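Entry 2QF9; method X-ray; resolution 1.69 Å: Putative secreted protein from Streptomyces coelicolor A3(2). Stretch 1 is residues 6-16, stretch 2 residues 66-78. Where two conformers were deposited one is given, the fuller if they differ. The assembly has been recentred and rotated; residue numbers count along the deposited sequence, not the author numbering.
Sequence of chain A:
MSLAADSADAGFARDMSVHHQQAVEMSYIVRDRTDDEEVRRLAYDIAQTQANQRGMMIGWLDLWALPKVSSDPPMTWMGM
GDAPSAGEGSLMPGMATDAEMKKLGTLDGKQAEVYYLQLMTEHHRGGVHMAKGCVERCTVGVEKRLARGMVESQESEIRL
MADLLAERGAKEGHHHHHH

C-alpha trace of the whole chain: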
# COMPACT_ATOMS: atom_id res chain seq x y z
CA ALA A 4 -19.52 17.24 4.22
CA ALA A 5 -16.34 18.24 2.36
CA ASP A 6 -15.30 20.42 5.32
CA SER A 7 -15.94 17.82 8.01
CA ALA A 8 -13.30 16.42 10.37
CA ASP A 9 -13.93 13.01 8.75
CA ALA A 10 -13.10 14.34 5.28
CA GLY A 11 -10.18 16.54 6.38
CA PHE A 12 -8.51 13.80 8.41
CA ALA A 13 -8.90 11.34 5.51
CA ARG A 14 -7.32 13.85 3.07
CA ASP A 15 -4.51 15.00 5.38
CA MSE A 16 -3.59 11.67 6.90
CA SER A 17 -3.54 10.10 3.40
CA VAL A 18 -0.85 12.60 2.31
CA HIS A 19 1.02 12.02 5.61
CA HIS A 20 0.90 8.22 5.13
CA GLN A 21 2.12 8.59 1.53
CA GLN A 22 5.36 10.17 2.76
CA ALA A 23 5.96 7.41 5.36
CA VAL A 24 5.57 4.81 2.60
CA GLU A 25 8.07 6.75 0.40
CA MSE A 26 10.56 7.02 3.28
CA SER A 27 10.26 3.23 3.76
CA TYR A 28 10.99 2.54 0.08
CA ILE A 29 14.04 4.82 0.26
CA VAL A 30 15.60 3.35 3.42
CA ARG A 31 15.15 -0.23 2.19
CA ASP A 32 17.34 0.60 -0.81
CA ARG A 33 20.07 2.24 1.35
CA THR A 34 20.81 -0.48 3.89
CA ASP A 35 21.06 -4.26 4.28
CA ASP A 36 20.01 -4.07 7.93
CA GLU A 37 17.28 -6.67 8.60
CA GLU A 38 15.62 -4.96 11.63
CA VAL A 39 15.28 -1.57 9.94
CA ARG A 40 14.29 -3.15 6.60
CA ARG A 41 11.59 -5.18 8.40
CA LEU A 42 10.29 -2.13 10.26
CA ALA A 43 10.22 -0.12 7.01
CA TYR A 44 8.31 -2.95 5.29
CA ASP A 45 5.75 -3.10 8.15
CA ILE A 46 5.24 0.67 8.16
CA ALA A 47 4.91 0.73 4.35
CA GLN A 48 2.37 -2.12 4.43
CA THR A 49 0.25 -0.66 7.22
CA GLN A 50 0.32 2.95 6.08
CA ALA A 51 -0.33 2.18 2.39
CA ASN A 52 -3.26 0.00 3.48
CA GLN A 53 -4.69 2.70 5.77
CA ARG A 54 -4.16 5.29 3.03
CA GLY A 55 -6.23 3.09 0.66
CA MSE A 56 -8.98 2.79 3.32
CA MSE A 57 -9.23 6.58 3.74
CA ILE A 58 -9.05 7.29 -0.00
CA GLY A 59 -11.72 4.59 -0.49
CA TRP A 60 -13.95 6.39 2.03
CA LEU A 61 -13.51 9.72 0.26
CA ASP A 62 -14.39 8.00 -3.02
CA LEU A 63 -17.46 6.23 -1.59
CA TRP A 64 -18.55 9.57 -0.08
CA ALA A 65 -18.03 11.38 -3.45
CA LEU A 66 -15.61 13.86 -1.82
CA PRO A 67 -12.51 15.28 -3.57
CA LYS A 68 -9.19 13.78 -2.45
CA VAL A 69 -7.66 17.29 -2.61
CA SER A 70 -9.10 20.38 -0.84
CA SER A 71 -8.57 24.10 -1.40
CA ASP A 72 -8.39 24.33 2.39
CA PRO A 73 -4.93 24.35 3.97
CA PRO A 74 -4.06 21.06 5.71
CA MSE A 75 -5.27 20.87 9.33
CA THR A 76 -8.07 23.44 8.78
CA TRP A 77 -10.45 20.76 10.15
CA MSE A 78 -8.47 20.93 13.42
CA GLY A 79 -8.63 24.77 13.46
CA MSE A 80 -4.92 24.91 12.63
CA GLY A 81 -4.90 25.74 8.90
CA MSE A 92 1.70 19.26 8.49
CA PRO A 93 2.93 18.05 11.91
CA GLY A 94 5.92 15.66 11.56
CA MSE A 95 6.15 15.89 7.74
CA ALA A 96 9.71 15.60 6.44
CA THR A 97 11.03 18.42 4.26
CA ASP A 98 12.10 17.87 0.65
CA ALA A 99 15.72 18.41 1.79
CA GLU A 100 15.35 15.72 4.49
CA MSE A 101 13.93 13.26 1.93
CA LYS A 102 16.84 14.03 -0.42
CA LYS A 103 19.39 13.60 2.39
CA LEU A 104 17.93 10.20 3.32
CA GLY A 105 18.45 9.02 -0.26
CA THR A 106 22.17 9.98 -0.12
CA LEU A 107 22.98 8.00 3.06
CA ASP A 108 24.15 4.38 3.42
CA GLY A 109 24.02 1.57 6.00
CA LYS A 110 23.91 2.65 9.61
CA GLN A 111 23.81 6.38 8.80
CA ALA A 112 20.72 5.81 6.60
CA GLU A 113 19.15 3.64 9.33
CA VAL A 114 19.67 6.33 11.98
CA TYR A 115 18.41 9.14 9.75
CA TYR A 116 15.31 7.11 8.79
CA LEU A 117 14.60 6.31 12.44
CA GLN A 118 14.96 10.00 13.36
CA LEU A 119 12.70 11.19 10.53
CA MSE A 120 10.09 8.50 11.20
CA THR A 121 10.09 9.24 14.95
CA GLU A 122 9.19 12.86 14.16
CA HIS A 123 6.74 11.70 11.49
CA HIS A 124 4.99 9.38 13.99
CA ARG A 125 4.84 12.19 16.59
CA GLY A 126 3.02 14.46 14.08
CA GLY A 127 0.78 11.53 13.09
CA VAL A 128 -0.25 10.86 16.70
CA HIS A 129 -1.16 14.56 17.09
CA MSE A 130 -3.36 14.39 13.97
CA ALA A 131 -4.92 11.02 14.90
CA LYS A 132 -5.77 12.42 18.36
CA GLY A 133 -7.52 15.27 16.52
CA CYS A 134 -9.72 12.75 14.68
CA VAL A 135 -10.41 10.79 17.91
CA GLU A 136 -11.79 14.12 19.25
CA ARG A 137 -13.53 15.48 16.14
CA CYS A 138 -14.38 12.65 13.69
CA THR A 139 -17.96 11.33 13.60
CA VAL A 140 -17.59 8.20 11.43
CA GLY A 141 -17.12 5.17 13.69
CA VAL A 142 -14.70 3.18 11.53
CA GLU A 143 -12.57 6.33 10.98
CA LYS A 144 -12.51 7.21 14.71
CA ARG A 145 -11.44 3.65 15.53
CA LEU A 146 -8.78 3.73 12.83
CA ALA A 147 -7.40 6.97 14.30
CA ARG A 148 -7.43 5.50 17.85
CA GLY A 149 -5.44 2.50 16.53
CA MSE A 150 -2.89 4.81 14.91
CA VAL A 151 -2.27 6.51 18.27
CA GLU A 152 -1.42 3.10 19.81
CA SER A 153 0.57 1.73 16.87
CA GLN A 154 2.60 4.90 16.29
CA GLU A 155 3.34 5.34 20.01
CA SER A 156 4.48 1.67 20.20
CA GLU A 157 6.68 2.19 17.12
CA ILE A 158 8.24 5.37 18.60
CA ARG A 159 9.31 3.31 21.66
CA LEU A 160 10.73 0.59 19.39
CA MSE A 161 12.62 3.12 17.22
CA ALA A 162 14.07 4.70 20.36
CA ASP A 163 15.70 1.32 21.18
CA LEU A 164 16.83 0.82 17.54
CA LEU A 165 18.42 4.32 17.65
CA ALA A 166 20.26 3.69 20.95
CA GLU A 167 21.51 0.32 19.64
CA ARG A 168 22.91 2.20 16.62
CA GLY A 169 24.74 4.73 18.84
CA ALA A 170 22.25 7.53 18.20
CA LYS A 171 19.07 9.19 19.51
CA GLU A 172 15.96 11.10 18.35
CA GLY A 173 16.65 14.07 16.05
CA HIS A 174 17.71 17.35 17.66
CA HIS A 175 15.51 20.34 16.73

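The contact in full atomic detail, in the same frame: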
# COMPACT_ATOMS: atom_id res chain seq x y z
N ASP A 6 -16.06 19.69 4.31
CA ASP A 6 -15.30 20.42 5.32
C ASP A 6 -15.35 19.77 6.71
O ASP A 6 -14.96 20.37 7.72
CB ASP A 6 -15.72 21.91 5.36
CG ASP A 6 -17.18 22.12 5.79
OD1 ASP A 6 -17.99 21.15 5.80
OD2 ASP A 6 -17.52 23.28 6.13
N SER A 7 -15.82 18.52 6.75
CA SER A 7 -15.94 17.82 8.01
C SER A 7 -14.55 17.38 8.50
O SER A 7 -13.58 17.36 7.73
CB SER A 7 -16.86 16.61 7.87
OG SER A 7 -16.26 15.61 7.06
N ALA A 8 -14.48 17.06 9.79
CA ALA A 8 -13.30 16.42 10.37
C ALA A 8 -13.02 15.07 9.68
O ALA A 8 -11.87 14.72 9.44
CB ALA A 8 -13.54 16.19 11.86
N ASP A 9 -14.08 14.31 9.40
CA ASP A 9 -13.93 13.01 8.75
C ASP A 9 -13.24 13.18 7.39
O ASP A 9 -12.29 12.45 7.09
CB ASP A 9 -15.28 12.33 8.61
CG ASP A 9 -15.97 12.16 9.96
OD1 ASP A 9 -15.49 11.35 10.76
OD2 ASP A 9 -16.98 12.85 10.21
N ALA A 10 -13.70 14.14 6.60
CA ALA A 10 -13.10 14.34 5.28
C ALA A 10 -11.68 14.88 5.39
O ALA A 10 -10.78 14.42 4.70
CB ALA A 10 -13.96 15.26 4.41
N GLY A 11 -11.49 15.88 6.25
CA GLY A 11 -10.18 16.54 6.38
C GLY A 11 -9.12 15.58 6.89
O GLY A 11 -8.00 15.57 6.38
N PHE A 12 -9.47 14.78 7.89
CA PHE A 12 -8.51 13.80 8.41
C PHE A 12 -8.15 12.78 7.34
O PHE A 12 -6.97 12.48 7.15
CB PHE A 12 -9.01 13.11 9.68
CG PHE A 12 -8.07 12.05 10.20
CD1 PHE A 12 -6.92 12.40 10.92
CD2 PHE A 12 -8.34 10.70 9.95
CE1 PHE A 12 -6.06 11.40 11.41
CE2 PHE A 12 -7.49 9.69 10.41
CZ PHE A 12 -6.34 10.04 11.15
N ALA A 13 -9.15 12.28 6.61
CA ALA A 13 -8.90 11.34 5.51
C ALA A 13 -7.96 11.92 4.45
O ALA A 13 -7.02 11.24 4.02
CB ALA A 13 -10.22 10.87 4.87
N ARG A 14 -8.18 13.18 4.05
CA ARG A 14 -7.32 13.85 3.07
C ARG A 14 -5.89 14.02 3.60
O ARG A 14 -4.90 13.63 2.95
CB ARG A 14 -7.88 15.23 2.69
CG ARG A 14 -9.06 15.18 1.74
CD ARG A 14 -9.52 16.59 1.36
NE ARG A 14 -10.73 16.52 0.55
CZ ARG A 14 -11.96 16.86 0.96
NH1 ARG A 14 -12.98 16.73 0.13
NH2 ARG A 14 -12.16 17.36 2.17
N ASP A 15 -5.80 14.60 4.80
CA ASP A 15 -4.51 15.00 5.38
C ASP A 15 -3.70 13.79 5.79
O ASP A 15 -2.51 13.69 5.47
CB ASP A 15 -4.74 15.91 6.59
CG ASP A 15 -5.26 17.31 6.21
OD1 ASP A 15 -5.33 17.66 5.02
OD2 ASP A 15 -5.57 18.06 7.15
N MSE A 16 -4.34 12.84 6.47
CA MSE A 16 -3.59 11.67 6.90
C MSE A 16 -3.18 10.81 5.69
O MSE A 16 -2.15 10.15 5.74
CB MSE A 16 -4.36 10.87 7.97
CG MSE A 16 -3.54 9.79 8.61
SE MSE A 16 -1.94 10.47 9.56
CE MSE A 16 -2.81 10.71 11.25
N LEU A 66 -16.31 12.66 -2.29
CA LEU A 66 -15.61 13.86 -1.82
C LEU A 66 -14.24 13.94 -2.50
O LEU A 66 -13.57 12.92 -2.65
CB LEU A 66 -15.50 13.86 -0.30
CG LEU A 66 -16.79 13.92 0.53
CD1 LEU A 66 -16.50 13.84 2.02
CD2 LEU A 66 -17.60 15.19 0.22
N PRO A 67 -13.83 15.14 -2.95
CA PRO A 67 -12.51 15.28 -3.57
C PRO A 67 -11.37 14.81 -2.65
O PRO A 67 -11.44 14.99 -1.44
CB PRO A 67 -12.40 16.80 -3.80
CG PRO A 67 -13.82 17.24 -3.96
CD PRO A 67 -14.57 16.42 -2.96
N LYS A 68 -10.34 14.21 -3.23
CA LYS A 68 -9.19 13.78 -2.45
C LYS A 68 -8.27 14.95 -2.10
O LYS A 68 -7.47 14.87 -1.18
CB LYS A 68 -8.45 12.63 -3.16
CG LYS A 68 -9.18 11.29 -3.07
CD LYS A 68 -8.58 10.23 -4.00
CE LYS A 68 -9.47 9.92 -5.20
NZ LYS A 68 -9.37 8.48 -5.63
N VAL A 69 -8.43 16.06 -2.83
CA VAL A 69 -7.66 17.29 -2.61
C VAL A 69 -8.61 18.46 -2.29
O VAL A 69 -9.60 18.66 -3.00
CB VAL A 69 -6.78 17.64 -3.85
CG1 VAL A 69 -5.77 18.76 -3.53
CG2 VAL A 69 -6.05 16.38 -4.36
N SER A 70 -8.31 19.21 -1.24
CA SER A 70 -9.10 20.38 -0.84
C SER A 70 -8.35 21.69 -1.09
O SER A 70 -7.12 21.72 -1.08
CB SER A 70 -9.48 20.30 0.65
OG SER A 70 -10.24 21.43 1.08
N SER A 71 -9.12 22.75 -1.29
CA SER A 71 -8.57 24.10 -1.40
C SER A 71 -8.12 24.58 -0.04
O SER A 71 -7.25 25.45 0.06
CB SER A 71 -9.62 25.06 -1.97
OG SER A 71 -9.01 26.26 -2.37
N ASP A 72 -8.73 24.02 1.01
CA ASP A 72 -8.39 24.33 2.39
C ASP A 72 -6.96 23.91 2.71
O ASP A 72 -6.53 22.82 2.30
CB ASP A 72 -9.34 23.63 3.36
CG ASP A 72 -10.70 24.29 3.45
OD1 ASP A 72 -10.87 25.41 2.93
OD2 ASP A 72 -11.61 23.68 4.06
N PRO A 73 -6.21 24.77 3.42
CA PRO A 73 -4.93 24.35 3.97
C PRO A 73 -5.09 23.09 4.83
O PRO A 73 -6.12 22.92 5.50
CB PRO A 73 -4.52 25.54 4.85
CG PRO A 73 -5.21 26.70 4.24
CD PRO A 73 -6.51 26.18 3.72
N PRO A 74 -4.09 22.19 4.80
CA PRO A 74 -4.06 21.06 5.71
C PRO A 74 -4.30 21.52 7.15
O PRO A 74 -3.85 22.60 7.55
CB PRO A 74 -2.63 20.52 5.56
CG PRO A 74 -2.27 20.85 4.16
CD PRO A 74 -2.93 22.19 3.88
N MSE A 75 -5.03 20.69 7.90
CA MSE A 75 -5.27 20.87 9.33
C MSE A 75 -6.34 21.92 9.62
O MSE A 75 -6.60 22.23 10.78
CB MSE A 75 -3.97 21.18 10.08
CG MSE A 75 -2.87 20.15 9.79
SE MSE A 75 -3.42 18.42 10.49
CE MSE A 75 -2.88 18.78 12.33
N THR A 76 -6.97 22.47 8.58
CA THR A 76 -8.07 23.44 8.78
C THR A 76 -9.17 22.82 9.65
O THR A 76 -9.73 23.48 10.53
CB THR A 76 -8.62 23.98 7.45
OG1 THR A 76 -7.59 24.72 6.78
CG2 THR A 76 -9.82 24.92 7.67
N TRP A 77 -9.43 21.53 9.42
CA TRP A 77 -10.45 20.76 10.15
C TRP A 77 -10.14 20.63 11.65
O TRP A 77 -11.03 20.33 12.46
CB TRP A 77 -10.64 19.37 9.50
CG TRP A 77 -9.39 18.52 9.60
CD1 TRP A 77 -8.34 18.49 8.72
CD2 TRP A 77 -9.05 17.60 10.66
NE1 TRP A 77 -7.38 17.60 9.16
CE2 TRP A 77 -7.79 17.04 10.34
CE3 TRP A 77 -9.70 17.17 11.83
CZ2 TRP A 77 -7.15 16.09 11.16
CZ3 TRP A 77 -9.07 16.22 12.66
CH2 TRP A 77 -7.81 15.69 12.31
N MSE A 78 -8.88 20.85 12.02
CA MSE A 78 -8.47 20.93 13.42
C MSE A 78 -8.37 22.36 13.96
O MSE A 78 -7.95 22.57 15.10
CB MSE A 78 -7.14 20.21 13.62
CG MSE A 78 -7.32 18.78 14.02
SE MSE A 78 -5.60 17.88 14.22
CE MSE A 78 -5.23 18.30 16.08
O HOH W 1 -5.41 13.17 0.28

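The polar part of this contact rests on two side chains of the helix that begins at Ala 8, Arg 14 and Asp 15, and each meets a different part of the 66-78 loop.

Asp 15 acts as the acceptor. Its OD2 lies 2.8 Å from Met 75 N, with an N-H...O angle of 152°, and 2.7 Å from Trp 77 NE1, with an angle of 137°. One carboxylate oxygen thus satisfies both a backbone amide and an indole nitrogen. Met 75 is the third residue of a type II turn from Pro 73 to Thr 76, and its positive phi of 78° is typical of that position. The turn closes through Thr 76 N to Pro 73 O at 3.2 Å, and Thr 76 OG1 donates to the same carbonyl at 2.7 Å. Gly 11 O is also near the indole, 3.5 Å from Trp 77 NE1, but the angle is poor and no hydrogen bond is assigned; this carbonyl instead accepts from Asp 15 N at 2.9 Å, within the helix.

Arg 14 acts as the donor. Its NE reaches Pro 67 O at 2.6 Å and 137°, while NH1 lies 2.8 Å from Pro 67 O at 129°, a weak bond. The carbonyl oxygen sits near the guanidinium plane, which allows the two nitrogens to share it; NH2 is satisfied by a residue adjoining one of the stretches. Ser 70 CB lies over one guanidinium face, and its nearest approach to the side chain is 3.8 Å, to Arg 14 CD. A water joins the backbones here, donating to Arg 14 O at 2.8 Å and to Lys 68 O at 3.0 Å.

The indole of Trp 77 combines this edge-on hydrogen bond with packing over a face. Ala 8 O, Gly 11 C and Phe 12 N lie over one face, and Phe 12 CB stands 4.0 Å from the centroid of the six-membered ring, 20° off its normal, a CH-pi contact. The Phe 12 ring itself is oblique, with planes at 81° and Phe 12 CD1 3.7 Å from Trp 77 CH2. The absence of a side chain at Gly 11 matters: an ideal CB there would fall 2.5 Å from Trp 77 CD1, a clash.

At the helix start, Ser 7 OG caps Ala 10 N at 3.0 Å and 163°. Ala 10 then turns its CB toward the loop, 3.8 Å from Leu 66 CD1, an apolar contact.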